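Local structure of PmoF1 (Methylocystis sp. ATCC 49242, 6P1E) at residues V46-F51 / V86-A91; L101-V106 / I115-D120; N36-D41 / P72-I77; G8-E13 / L105-A110. The protein binds copper(II) through its PCu(A)C domain and probably serves as a copper chaperone in a methane-oxidizing bacterium. All coordinates share one frame; numbering follows the deposited sequence. Where two conformers were deposited one is given.

Contact 1: residues V46-F51 / V86-A91; sequences VKVEKF and VALLDA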
loop_
_atom_site.group_PDB
_atom_site.type_symbol
_atom_site.label_atom_id
_atom_site.label_comp_id
_atom_site.label_asym_id
_atom_site.label_seq_id
_atom_site.Cartn_x
_atom_site.Cartn_y
_atom_site.Cartn_z
ATOM N N VAL B 46 -11.469 13.566 -7.124
ATOM C CA VAL B 46 -10.030 13.762 -7.045
ATOM C C VAL B 46 -9.628 14.777 -8.103
ATOM O O VAL B 46 -10.023 14.661 -9.263
ATOM C CB VAL B 46 -9.260 12.440 -7.254
ATOM C CG1 VAL B 46 -7.756 12.685 -7.363
ATOM C CG2 VAL B 46 -9.564 11.465 -6.124
ATOM N N LYS B 47 -8.857 15.779 -7.693
ATOM C CA LYS B 47 -8.364 16.799 -8.611
ATOM C C LYS B 47 -6.847 16.707 -8.726
ATOM O O LYS B 47 -6.142 16.633 -7.718
ATOM C CB LYS B 47 -8.786 18.191 -8.135
ATOM C CG LYS B 47 -10.295 18.394 -8.114
ATOM C CD LYS B 47 -10.674 19.814 -7.724
ATOM C CE LYS B 47 -10.413 20.087 -6.251
ATOM N NZ LYS B 47 -10.816 21.466 -5.863
ATOM N N VAL B 48 -6.353 16.714 -9.959
ATOM C CA VAL B 48 -4.925 16.581 -10.217
ATOM C C VAL B 48 -4.555 17.375 -11.467
ATOM O O VAL B 48 -5.167 17.223 -12.523
ATOM C CB VAL B 48 -4.511 15.096 -10.364
ATOM C CG1 VAL B 48 -5.315 14.400 -11.459
ATOM C CG2 VAL B 48 -3.012 14.978 -10.616
ATOM N N GLU B 49 -3.562 18.244 -11.329
ATOM C CA GLU B 49 -3.199 19.158 -12.400
ATOM C C GLU B 49 -2.413 18.475 -13.518
ATOM O O GLU B 49 -2.539 18.845 -14.686
ATOM C CB GLU B 49 -2.374 20.313 -11.836
ATOM C CG GLU B 49 -3.111 21.147 -10.803
ATOM C CD GLU B 49 -2.279 22.301 -10.282
ATOM O OE1 GLU B 49 -1.272 22.653 -10.932
ATOM O OE2 GLU B 49 -2.630 22.852 -9.217
ATOM N N LYS B 50 -1.609 17.477 -13.160
ATOM C CA LYS B 50 -0.683 16.865 -14.111
ATOM C C LYS B 50 -1.341 15.784 -14.973
ATOM O O LYS B 50 -0.712 15.241 -15.881
ATOM C CB LYS B 50 0.510 16.266 -13.364
ATOM C CG LYS B 50 1.395 17.286 -12.647
ATOM C CD LYS B 50 1.839 18.436 -13.536
ATOM C CE LYS B 50 2.726 19.393 -12.767
ATOM N NZ LYS B 50 3.228 20.519 -13.599
ATOM N N PHE B 51 -2.598 15.469 -14.674
ATOM C CA PHE B 51 -3.379 14.532 -15.478
ATOM C C PHE B 51 -4.625 15.236 -15.998
ATOM O O PHE B 51 -5.062 16.237 -15.431
ATOM C CB PHE B 51 -3.762 13.292 -14.666
ATOM C CG PHE B 51 -2.633 12.316 -14.473
ATOM C CD1 PHE B 51 -2.538 11.182 -15.262
ATOM C CD2 PHE B 51 -1.669 12.532 -13.506
ATOM C CE1 PHE B 51 -1.503 10.280 -15.086
ATOM C CE2 PHE B 51 -0.629 11.634 -13.327
ATOM C CZ PHE B 51 -0.548 10.508 -14.118
ATOM N N VAL B 86 -8.254 4.887 -7.808
ATOM C CA VAL B 86 -8.588 6.047 -8.623
ATOM C C VAL B 86 -7.759 6.003 -9.897
ATOM O O VAL B 86 -6.532 5.925 -9.845
ATOM C CB VAL B 86 -8.333 7.369 -7.871
ATOM C CG1 VAL B 86 -8.700 8.567 -8.743
ATOM C CG2 VAL B 86 -9.110 7.393 -6.569
ATOM N N ALA B 87 -8.439 6.046 -11.038
ATOM C CA ALA B 87 -7.762 6.082 -12.323
ATOM C C ALA B 87 -7.364 7.509 -12.660
ATOM O O ALA B 87 -8.192 8.417 -12.610
ATOM C CB ALA B 87 -8.656 5.508 -13.414
ATOM N N LEU B 88 -6.088 7.696 -12.982
ATOM C CA LEU B 88 -5.567 8.988 -13.420
ATOM C C LEU B 88 -5.315 8.917 -14.923
ATOM O O LEU B 88 -4.427 8.194 -15.368
ATOM C CB LEU B 88 -4.283 9.342 -12.667
ATOM C CG LEU B 88 -4.373 9.342 -11.138
ATOM C CD1 LEU B 88 -3.041 9.747 -10.528
ATOM C CD2 LEU B 88 -5.482 10.259 -10.645
ATOM N N LEU B 89 -6.106 9.650 -15.697
ATOM C CA LEU B 89 -6.070 9.538 -17.153
ATOM C C LEU B 89 -5.331 10.720 -17.799
ATOM O O LEU B 89 -5.353 11.837 -17.285
ATOM C CB LEU B 89 -7.501 9.436 -17.692
ATOM C CG LEU B 89 -8.418 8.436 -16.979
ATOM C CD1 LEU B 89 -9.829 8.510 -17.541
ATOM C CD2 LEU B 89 -7.851 7.034 -17.116
ATOM N N ASP B 90 -4.674 10.451 -18.924
ATOM C CA ASP B 90 -4.052 11.488 -19.750
ATOM C C ASP B 90 -2.969 12.305 -19.041
ATOM O O ASP B 90 -3.110 13.517 -18.867
ATOM C CB ASP B 90 -5.126 12.443 -20.280
ATOM C CG ASP B 90 -6.199 11.728 -21.076
ATOM O OD1 ASP B 90 -5.865 10.779 -21.814
ATOM O OD2 ASP B 90 -7.381 12.116 -20.962
ATOM N N ALA B 91 -1.905 11.631 -18.615
ATOM C CA ALA B 91 -0.694 12.296 -18.137
ATOM C C ALA B 91 -0.219 13.387 -19.099
ATOM O O ALA B 91 -0.174 13.178 -20.311
ATOM C CB ALA B 91 0.411 11.276 -17.921
#
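The two backbones converge along their length, from 8.0 Å between the CA atoms of Val46 and Val86 to 4.4 Å between those of Phe51 and Ala91. They share no hydrogen bond, so side chains carry most of the contact. At the wide end Val46 and Val86 meet tip to tip. CG2 of Val46 lies 4.0 Å from CG1 of Val86. Next along, Val48 CG1 comes within 4.2 Å of Leu88 CD2. Strand 41-47 pairs with strand 100-107, whereas strand 51-57 pairs with strand 75-91. Residues 48-50 therefore carry the chain across from one layer to the other, as in a cupredoxin-like beta sandwich, and Val46, Val48, Val86 and Leu88 pack between the layers. Phe51 dominates the narrow end. Its CG stands anti to the carbonyl carbon (chi1 -76°), and the side chain crosses that of Leu88 at about a right angle. Leu88 CB sits over one ring face, 3.8 Å from the centroid of the Phe51 ring and 16° off its normal, in a CH-pi contact. The carbonyl of Leu89 lies at the ring edge, with its O 3.4 Å from Phe51 CB. Ala91 CB touches Phe51 CE1 at 3.6 Å. A CA-H...O contact joins Phe51 CA to Asp90 O at 3.5 Å. Leu101, Leu95 and Ala27 also touch the Phe51 side chain.

Contact 2: residues L101-V106 / I115-D120; sequences LEMTLV and IDAAID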
loop_
_atom_site.group_PDB
_atom_site.type_symbol
_atom_site.label_atom_id
_atom_site.label_comp_id
_atom_site.label_asym_id
_atom_site.label_seq_id
_atom_site.Cartn_x
_atom_site.Cartn_y
_atom_site.Cartn_z
ATOM N N LEU B 101 3.461 13.613 -6.660
ATOM C CA LEU B 101 2.328 14.095 -7.432
ATOM C C LEU B 101 1.348 14.750 -6.482
ATOM O O LEU B 101 0.785 14.098 -5.605
ATOM C CB LEU B 101 1.648 12.964 -8.209
ATOM C CG LEU B 101 0.477 13.433 -9.079
ATOM C CD1 LEU B 101 0.991 14.244 -10.262
ATOM C CD2 LEU B 101 -0.372 12.268 -9.558
ATOM N N GLU B 102 1.143 16.048 -6.669
ATOM C CA GLU B 102 0.189 16.780 -5.859
ATOM C C GLU B 102 -1.217 16.473 -6.337
ATOM O O GLU B 102 -1.500 16.510 -7.535
ATOM C CB GLU B 102 0.453 18.284 -5.920
ATOM C CG GLU B 102 -0.498 19.104 -5.066
ATOM C CD GLU B 102 -0.086 20.559 -4.970
ATOM O OE1 GLU B 102 -0.312 21.308 -5.944
ATOM O OE2 GLU B 102 0.461 20.955 -3.918
ATOM N N MET B 103 -2.092 16.166 -5.387
ATOM C CA MET B 103 -3.478 15.850 -5.683
ATOM C C MET B 103 -4.348 16.453 -4.598
ATOM O O MET B 103 -3.885 16.679 -3.480
ATOM C CB MET B 103 -3.705 14.335 -5.745
ATOM C CG MET B 103 -2.733 13.568 -6.628
ATOM S SD MET B 103 -2.861 11.782 -6.387
ATOM C CE MET B 103 -4.573 11.487 -6.814
ATOM N N THR B 104 -5.612 16.690 -4.924
ATOM C CA THR B 104 -6.586 17.105 -3.931
ATOM C C THR B 104 -7.671 16.048 -3.861
ATOM O O THR B 104 -8.328 15.751 -4.858
ATOM C CB THR B 104 -7.210 18.475 -4.267
ATOM O OG1 THR B 104 -6.177 19.458 -4.407
ATOM C CG2 THR B 104 -8.175 18.908 -3.169
ATOM N N LEU B 105 -7.846 15.475 -2.677
ATOM C CA LEU B 105 -8.925 14.530 -2.443
ATOM C C LEU B 105 -10.111 15.296 -1.887
ATOM O O LEU B 105 -9.951 16.142 -1.010
ATOM C CB LEU B 105 -8.496 13.422 -1.477
ATOM C CG LEU B 105 -7.201 12.681 -1.816
ATOM C CD1 LEU B 105 -6.908 11.624 -0.759
ATOM C CD2 LEU B 105 -7.264 12.060 -3.202
ATOM N N VAL B 106 -11.297 14.996 -2.403
ATOM C CA VAL B 106 -12.512 15.676 -1.985
ATOM C C VAL B 106 -13.446 14.679 -1.318
ATOM O O VAL B 106 -13.922 13.736 -1.952
ATOM C CB VAL B 106 -13.232 16.344 -3.174
ATOM C CG1 VAL B 106 -14.422 17.161 -2.687
ATOM C CG2 VAL B 106 -12.266 17.225 -3.960
ATOM N N ILE B 115 -2.658 16.467 -0.966
ATOM C CA ILE B 115 -1.689 15.437 -0.631
ATOM C C ILE B 115 -0.568 15.415 -1.654
ATOM O O ILE B 115 -0.700 15.967 -2.745
ATOM C CB ILE B 115 -2.342 14.039 -0.570
ATOM C CG1 ILE B 115 -2.861 13.618 -1.951
ATOM C CG2 ILE B 115 -3.474 14.034 0.450
ATOM C CD1 ILE B 115 -3.310 12.176 -2.024
ATOM N N ASP B 116 0.531 14.773 -1.284
ATOM C CA ASP B 116 1.624 14.512 -2.204
ATOM C C ASP B 116 1.771 13.003 -2.309
ATOM O O ASP B 116 2.202 12.346 -1.362
ATOM C CB ASP B 116 2.916 15.171 -1.719
ATOM C CG ASP B 116 4.065 14.996 -2.694
ATOM O OD1 ASP B 116 3.802 14.883 -3.910
ATOM O OD2 ASP B 116 5.231 14.980 -2.246
ATOM N N ALA B 117 1.385 12.454 -3.455
ATOM C CA ALA B 117 1.412 11.014 -3.653
ATOM C C ALA B 117 2.785 10.579 -4.132
ATOM O O ALA B 117 3.381 11.203 -5.006
ATOM C CB ALA B 117 0.343 10.590 -4.643
ATOM N N ALA B 118 3.292 9.510 -3.539
ATOM C CA ALA B 118 4.586 8.985 -3.932
ATOM C C ALA B 118 4.426 8.115 -5.188
ATOM O O ALA B 118 3.385 7.489 -5.384
ATOM C CB ALA B 118 5.188 8.230 -2.789
ATOM N N ILE B 119 5.445 8.091 -6.045
ATOM C CA ILE B 119 5.319 7.450 -7.354
ATOM C C ILE B 119 6.105 6.145 -7.507
ATOM O O ILE B 119 7.317 6.109 -7.308
ATOM C CB ILE B 119 5.757 8.427 -8.467
ATOM C CG1 ILE B 119 4.862 9.669 -8.440
ATOM C CG2 ILE B 119 5.698 7.757 -9.842
ATOM C CD1 ILE B 119 5.307 10.772 -9.363
ATOM N N ASP B 120 5.378 5.078 -7.838
ATOM C CA ASP B 120 5.950 3.784 -8.218
ATOM C C ASP B 120 6.005 3.666 -9.749
ATOM O O ASP B 120 4.953 3.595 -10.380
ATOM C CB ASP B 120 5.105 2.638 -7.649
ATOM C CG ASP B 120 5.833 1.306 -7.654
ATOM O OD1 ASP B 120 7.079 1.296 -7.558
ATOM O OD2 ASP B 120 5.152 0.262 -7.740
#
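Ile115 is the apolar centre. Its CG1 takes the crowded position between the backbone N and the carbonyl carbon (chi1 65°). Ile115 CG1 then lies 4.0 Å from Met103 CB, and the extended chain carries CD1 on to Leu105. The two side chains cross at about a right angle, with Ile115 CD1 3.9 Å from Leu105 CD1. An alanine here would remove CG1, CG2 and CD1 and would probably loosen the packing against Met103 and Leu105. The bent Met103 chain brings SD to 3.8 Å from Ala117 CB. Ile115 also touches Pro15, and Ala117 touches Leu17, both of strand 10-18. Four backbone hydrogen bonds join the strands. Ile115 N to Met103 O is 2.8 Å, nearly straight at the hydrogen (173°) and nearly along the C=O axis. Its return bond, Met103 N to Ile115 O, is 3.0 Å, with the donor above the carbonyl plane. Leu101 and Ala117 form the second pair. Ala117 N to Leu101 O is 2.8 Å, and the more bent bond from Leu101 N to Ala117 O is 2.9 Å. Glu102 and Asp116 form a non-hydrogen-bonded pair on the opposite face. Asp116 OD1 comes 3.0 Å from Leu101 N, at too poor an angle for a bond. Asp116 N donates to Tyr5 OH. This is a twisted antiparallel beta hairpin of strands 100-107 and 111-120, with Leu101, Met103, Ile115 and Ala117 turned to the buried face.

Contact 3: residues N36-D41 / P72-I77; sequences NGDTPD and PPKQKI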
loop_
_atom_site.group_PDB
_atom_site.type_symbol
_atom_site.label_atom_id
_atom_site.label_comp_id
_atom_site.label_asym_id
_atom_site.label_seq_id
_atom_site.Cartn_x
_atom_site.Cartn_y
_atom_site.Cartn_z
ATOM N N ASN B 36 -11.893 7.382 11.374
ATOM C CA ASN B 36 -11.846 7.259 12.825
ATOM C C ASN B 36 -13.017 7.978 13.491
ATOM O O ASN B 36 -13.048 8.126 14.716
ATOM C CB ASN B 36 -10.524 7.817 13.359
ATOM C CG ASN B 36 -9.320 7.028 12.877
ATOM O OD1 ASN B 36 -9.372 5.803 12.760
ATOM N ND2 ASN B 36 -8.229 7.729 12.592
ATOM N N GLY B 37 -13.981 8.418 12.684
ATOM C CA GLY B 37 -15.149 9.113 13.199
ATOM C C GLY B 37 -16.333 8.176 13.342
ATOM O O GLY B 37 -16.270 7.023 12.914
ATOM N N ASP B 38 -17.417 8.678 13.927
ATOM C CA ASP B 38 -18.616 7.884 14.183
ATOM C C ASP B 38 -19.675 8.086 13.101
ATOM O O ASP B 38 -20.787 7.564 13.206
ATOM C CB ASP B 38 -19.204 8.243 15.553
ATOM C CG ASP B 38 -18.466 7.577 16.701
ATOM O OD1 ASP B 38 -18.191 6.361 16.613
ATOM O OD2 ASP B 38 -18.166 8.269 17.696
ATOM N N THR B 39 -19.331 8.859 12.075
ATOM C CA THR B 39 -20.234 9.121 10.957
ATOM C C THR B 39 -19.579 8.716 9.638
ATOM O O THR B 39 -18.357 8.796 9.500
ATOM C CB THR B 39 -20.642 10.603 10.893
ATOM O OG1 THR B 39 -19.474 11.423 10.771
ATOM C CG2 THR B 39 -21.408 10.992 12.146
ATOM N N PRO B 40 -20.385 8.270 8.663
ATOM C CA PRO B 40 -19.812 7.856 7.380
ATOM C C PRO B 40 -19.347 9.039 6.541
ATOM O O PRO B 40 -19.787 10.167 6.767
ATOM C CB PRO B 40 -20.974 7.133 6.697
ATOM C CG PRO B 40 -22.186 7.788 7.252
ATOM C CD PRO B 40 -21.853 8.137 8.677
ATOM N N ASP B 41 -18.465 8.772 5.584
ATOM C CA ASP B 41 -18.049 9.772 4.610
ATOM C C ASP B 41 -17.833 9.076 3.273
ATOM O O ASP B 41 -18.022 7.863 3.161
ATOM C CB ASP B 41 -16.775 10.492 5.067
ATOM C CG ASP B 41 -16.675 11.915 4.529
ATOM O OD1 ASP B 41 -17.268 12.205 3.467
ATOM O OD2 ASP B 41 -16.001 12.749 5.172
ATOM N N PRO B 72 -17.257 3.813 5.712
ATOM C CA PRO B 72 -18.065 3.583 6.912
ATOM C C PRO B 72 -17.353 4.052 8.176
ATOM O O PRO B 72 -16.122 4.083 8.204
ATOM C CB PRO B 72 -18.256 2.062 6.928
ATOM C CG PRO B 72 -18.002 1.619 5.531
ATOM C CD PRO B 72 -16.985 2.564 4.981
ATOM N N PRO B 73 -18.118 4.420 9.215
ATOM C CA PRO B 73 -17.502 4.894 10.457
ATOM C C PRO B 73 -16.664 3.814 11.131
ATOM O O PRO B 73 -17.010 2.635 11.054
ATOM C CB PRO B 73 -18.705 5.276 11.327
ATOM C CG PRO B 73 -19.845 4.498 10.776
ATOM C CD PRO B 73 -19.588 4.367 9.308
ATOM N N LYS B 74 -15.568 4.222 11.763
ATOM C CA LYS B 74 -14.733 3.313 12.538
ATOM C C LYS B 74 -14.263 2.128 11.703
ATOM O O LYS B 74 -14.162 1.004 12.199
ATOM C CB LYS B 74 -15.491 2.828 13.776
ATOM C CG LYS B 74 -15.949 3.957 14.687
ATOM C CD LYS B 74 -14.772 4.768 15.214
ATOM C CE LYS B 74 -15.211 5.779 16.259
ATOM N NZ LYS B 74 -14.065 6.550 16.815
ATOM N N GLN B 75 -13.996 2.396 10.429
ATOM C CA GLN B 75 -13.468 1.393 9.515
ATOM C C GLN B 75 -12.398 1.998 8.627
ATOM O O GLN B 75 -12.300 3.218 8.489
ATOM C CB GLN B 75 -14.576 0.785 8.651
ATOM C CG GLN B 75 -15.527 -0.125 9.412
ATOM C CD GLN B 75 -16.360 -0.994 8.489
ATOM O OE1 GLN B 75 -15.841 -1.592 7.545
ATOM N NE2 GLN B 75 -17.656 -1.077 8.762
ATOM N N LYS B 76 -11.597 1.127 8.029
ATOM C CA LYS B 76 -10.570 1.538 7.090
ATOM C C LYS B 76 -10.847 0.881 5.746
ATOM O O LYS B 76 -11.413 -0.213 5.689
ATOM C CB LYS B 76 -9.186 1.153 7.606
ATOM C CG LYS B 76 -9.019 -0.341 7.823
ATOM C CD LYS B 76 -8.098 -0.655 8.990
ATOM C CE LYS B 76 -8.129 -2.144 9.320
ATOM N NZ LYS B 76 -6.930 -2.608 10.076
ATOM N N ILE B 77 -10.457 1.561 4.674
ATOM C CA ILE B 77 -10.631 1.055 3.318
ATOM C C ILE B 77 -9.299 1.105 2.589
ATOM O O ILE B 77 -8.590 2.112 2.639
ATOM C CB ILE B 77 -11.676 1.865 2.523
ATOM C CG1 ILE B 77 -13.022 1.879 3.257
ATOM C CG2 ILE B 77 -11.836 1.299 1.113
ATOM C CD1 ILE B 77 -13.687 0.514 3.387
#
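Lys74 CG stands anti to its carbonyl carbon, beside the backbone N (chi1 -58°). A bend at chi2 (-61°) and an extended end then fold the side chain back over the facing loop. This brings Lys74 NZ to 2.8 Å from Asn36 O, a hydrogen bond made from well above the carbonyl plane. Asp38 crosses the lysine obliquely. In the conformer described, Asp38 OD1 lies 3.1 Å from Lys74 CE but 4.1 Å from Lys74 NZ, so the opposite charges probably attract without forming a salt bridge. Lys74 N adds a weak hydrogen bond to Gly37 O at 3.1 Å. Pro73 presses its ring into the loop, with Pro73 CB 3.4 Å from Gly37 O. Pro73 CD meets Pro40 CB at 4.0 Å. Asn35, at the end of strand 27-35, also holds the loop: its OD1 accepts from Gly37 N and its ND2 donates to Thr39 O. The contact lies at the surface, with the Asn36 side chain about 9 Å from a bound copper ion. Residues 72-75 form a type II beta turn, with Lys74 at its third position (phi 56°). The turn leads into strand 75-91 and packs on the loop linking strands 27-35 and 41-47.

Contact 4: residues G8-E13 / L105-A110; sequences GKLKVE and LVFEKA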
loop_
_atom_site.group_PDB
_atom_site.type_symbol
_atom_site.label_atom_id
_atom_site.label_comp_id
_atom_site.label_asym_id
_atom_site.label_seq_id
_atom_site.Cartn_x
_atom_site.Cartn_y
_atom_site.Cartn_z
ATOM N N GLY B 8 -10.530 16.204 8.904
ATOM C CA GLY B 8 -11.574 15.850 9.846
ATOM C C GLY B 8 -11.103 14.679 10.689
ATOM O O GLY B 8 -9.994 14.701 11.226
ATOM N N LYS B 9 -11.936 13.647 10.785
ATOM C CA LYS B 9 -11.580 12.436 11.521
ATOM C C LYS B 9 -11.126 11.327 10.577
ATOM O O LYS B 9 -11.065 10.159 10.964
ATOM C CB LYS B 9 -12.758 11.964 12.371
ATOM C CG LYS B 9 -13.123 12.941 13.474
ATOM C CD LYS B 9 -14.142 12.354 14.433
ATOM C CE LYS B 9 -14.529 13.355 15.509
ATOM N NZ LYS B 9 -13.349 13.852 16.274
ATOM N N LEU B 10 -10.819 11.699 9.337
ATOM C CA LEU B 10 -10.248 10.770 8.368
ATOM C C LEU B 10 -8.729 10.853 8.371
ATOM O O LEU B 10 -8.153 11.907 8.641
ATOM C CB LEU B 10 -10.761 11.053 6.952
ATOM C CG LEU B 10 -12.269 11.215 6.761
ATOM C CD1 LEU B 10 -12.581 11.473 5.293
ATOM C CD2 LEU B 10 -13.009 9.991 7.262
ATOM N N LYS B 11 -8.087 9.736 8.061
ATOM C CA LYS B 11 -6.648 9.717 7.846
ATOM C C LYS B 11 -6.378 9.053 6.511
ATOM O O LYS B 11 -6.841 7.940 6.260
ATOM C CB LYS B 11 -5.919 8.978 8.969
ATOM C CG LYS B 11 -6.098 9.597 10.343
ATOM C CD LYS B 11 -4.996 9.158 11.294
ATOM C CE LYS B 11 -5.182 9.762 12.677
ATOM N NZ LYS B 11 -4.200 9.238 13.668
ATOM N N VAL B 12 -5.633 9.748 5.661
ATOM C CA VAL B 12 -5.211 9.199 4.383
ATOM C C VAL B 12 -3.756 8.807 4.546
ATOM O O VAL B 12 -2.886 9.664 4.695
ATOM C CB VAL B 12 -5.372 10.214 3.237
ATOM C CG1 VAL B 12 -4.886 9.623 1.918
ATOM C CG2 VAL B 12 -6.823 10.660 3.128
ATOM N N GLU B 13 -3.493 7.508 4.479
ATOM C CA GLU B 13 -2.177 6.992 4.803
ATOM C C GLU B 13 -1.484 6.459 3.560
ATOM O O GLU B 13 -2.069 5.757 2.738
ATOM C CB GLU B 13 -2.288 5.909 5.883
ATOM C CG GLU B 13 -2.895 6.443 7.178
ATOM C CD GLU B 13 -2.960 5.414 8.292
ATOM O OE1 GLU B 13 -2.402 4.315 8.124
ATOM O OE2 GLU B 13 -3.571 5.708 9.343
ATOM N N LEU B 105 -7.846 15.475 -2.677
ATOM C CA LEU B 105 -8.925 14.530 -2.443
ATOM C C LEU B 105 -10.111 15.296 -1.887
ATOM O O LEU B 105 -9.951 16.142 -1.010
ATOM C CB LEU B 105 -8.496 13.422 -1.477
ATOM C CG LEU B 105 -7.201 12.681 -1.816
ATOM C CD1 LEU B 105 -6.908 11.624 -0.759
ATOM C CD2 LEU B 105 -7.264 12.060 -3.202
ATOM N N VAL B 106 -11.297 14.996 -2.403
ATOM C CA VAL B 106 -12.512 15.676 -1.985
ATOM C C VAL B 106 -13.446 14.679 -1.318
ATOM O O VAL B 106 -13.922 13.736 -1.952
ATOM C CB VAL B 106 -13.232 16.344 -3.174
ATOM C CG1 VAL B 106 -14.422 17.161 -2.687
ATOM C CG2 VAL B 106 -12.266 17.225 -3.960
ATOM N N PHE B 107 -13.683 14.888 -0.028
ATOM C CA PHE B 107 -14.590 14.050 0.743
ATOM C C PHE B 107 -15.912 14.782 0.934
ATOM O O PHE B 107 -15.924 15.995 1.146
ATOM C CB PHE B 107 -13.968 13.686 2.090
ATOM C CG PHE B 107 -12.704 12.885 1.973
ATOM C CD1 PHE B 107 -12.751 11.508 1.826
ATOM C CD2 PHE B 107 -11.468 13.512 1.991
ATOM C CE1 PHE B 107 -11.586 10.767 1.714
ATOM C CE2 PHE B 107 -10.301 12.778 1.878
ATOM C CZ PHE B 107 -10.359 11.405 1.738
ATOM N N GLU B 108 -17.019 14.050 0.847
ATOM C CA GLU B 108 -18.347 14.663 0.905
ATOM C C GLU B 108 -18.553 15.500 2.167
ATOM O O GLU B 108 -19.094 16.604 2.100
ATOM C CB GLU B 108 -19.444 13.599 0.816
ATOM C CG GLU B 108 -20.854 14.195 0.808
ATOM C CD GLU B 108 -21.947 13.152 0.668
ATOM O OE1 GLU B 108 -21.748 12.007 1.126
ATOM O OE2 GLU B 108 -23.010 13.483 0.100
ATOM N N LYS B 109 -18.137 14.964 3.311
ATOM C CA LYS B 109 -18.339 15.633 4.596
ATOM C C LYS B 109 -17.078 16.352 5.089
ATOM O O LYS B 109 -17.144 17.500 5.523
ATOM C CB LYS B 109 -18.790 14.622 5.654
ATOM C CG LYS B 109 -20.034 13.824 5.285
ATOM C CD LYS B 109 -21.265 14.707 5.166
ATOM C CE LYS B 109 -22.499 13.888 4.818
ATOM N NZ LYS B 109 -23.724 14.727 4.711
ATOM N N ALA B 110 -15.936 15.675 5.017
ATOM C CA ALA B 110 -14.701 16.192 5.604
ATOM C C ALA B 110 -14.074 17.323 4.787
ATOM O O ALA B 110 -13.234 18.067 5.291
ATOM C CB ALA B 110 -13.696 15.060 5.772
#
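Ala110 N gives one hydrogen bond, to Asp41 OD2. The neighbouring amide, Lys109 N, gives one to OD1 of the same carboxylate, so two bonds anchor the turn after strand 100-107. The contact itself is apolar. Leu10 and Phe107 reach toward each other tip to tip. Leu10 CD1 stands over one face of the Phe107 ring, 3.7 Å from its centroid and 19° off the normal, in a CH-pi contact. The same methyl meets Ala110 CB at 3.8 Å. Val12 comes in obliquely, with its CG2 3.9 Å from Phe107 CZ. Its other methyl, CG1, meets Leu105 CD1 tip to tip at 3.9 Å. A serine in place of Phe107 would take away the ring and would probably leave Leu10 and Val12 poorly packed on this side. Gly8 adopts a positive phi, and a CB there would crowd Ala110 CB. The strands run nearly antiparallel, but their axes stay 11.1 Å apart, so they are not paired. Their side chains meet in the interior of the curled sheet, consistent with a cupredoxin-like fold. Next to Val12, Glu13 belongs to the copper site with His34.

Overall arrangement
From the N terminus, the chain first passes 8-13, whose partner 105-110 comes more than ninety residues later. Contact 4 thus closes the longest loop, and contacts 1 and 3 both lie within it. These two cross: 36-41 comes first, then 46-51, then 72-77 closes contact 3 before 86-91 closes contact 1. Both use strand 75-91. Contact 2 opens on the segment where contact 4 ends, shares Leu105 and Val106 with it, and closes a short hairpin loop. Contact 1 touches contact 2 where Val46 packs on Met103. Contacts 3 and 4 tie together the loops on one side of the chain's centre, while contact 1 joins strands 41-47 and 75-91 on the other.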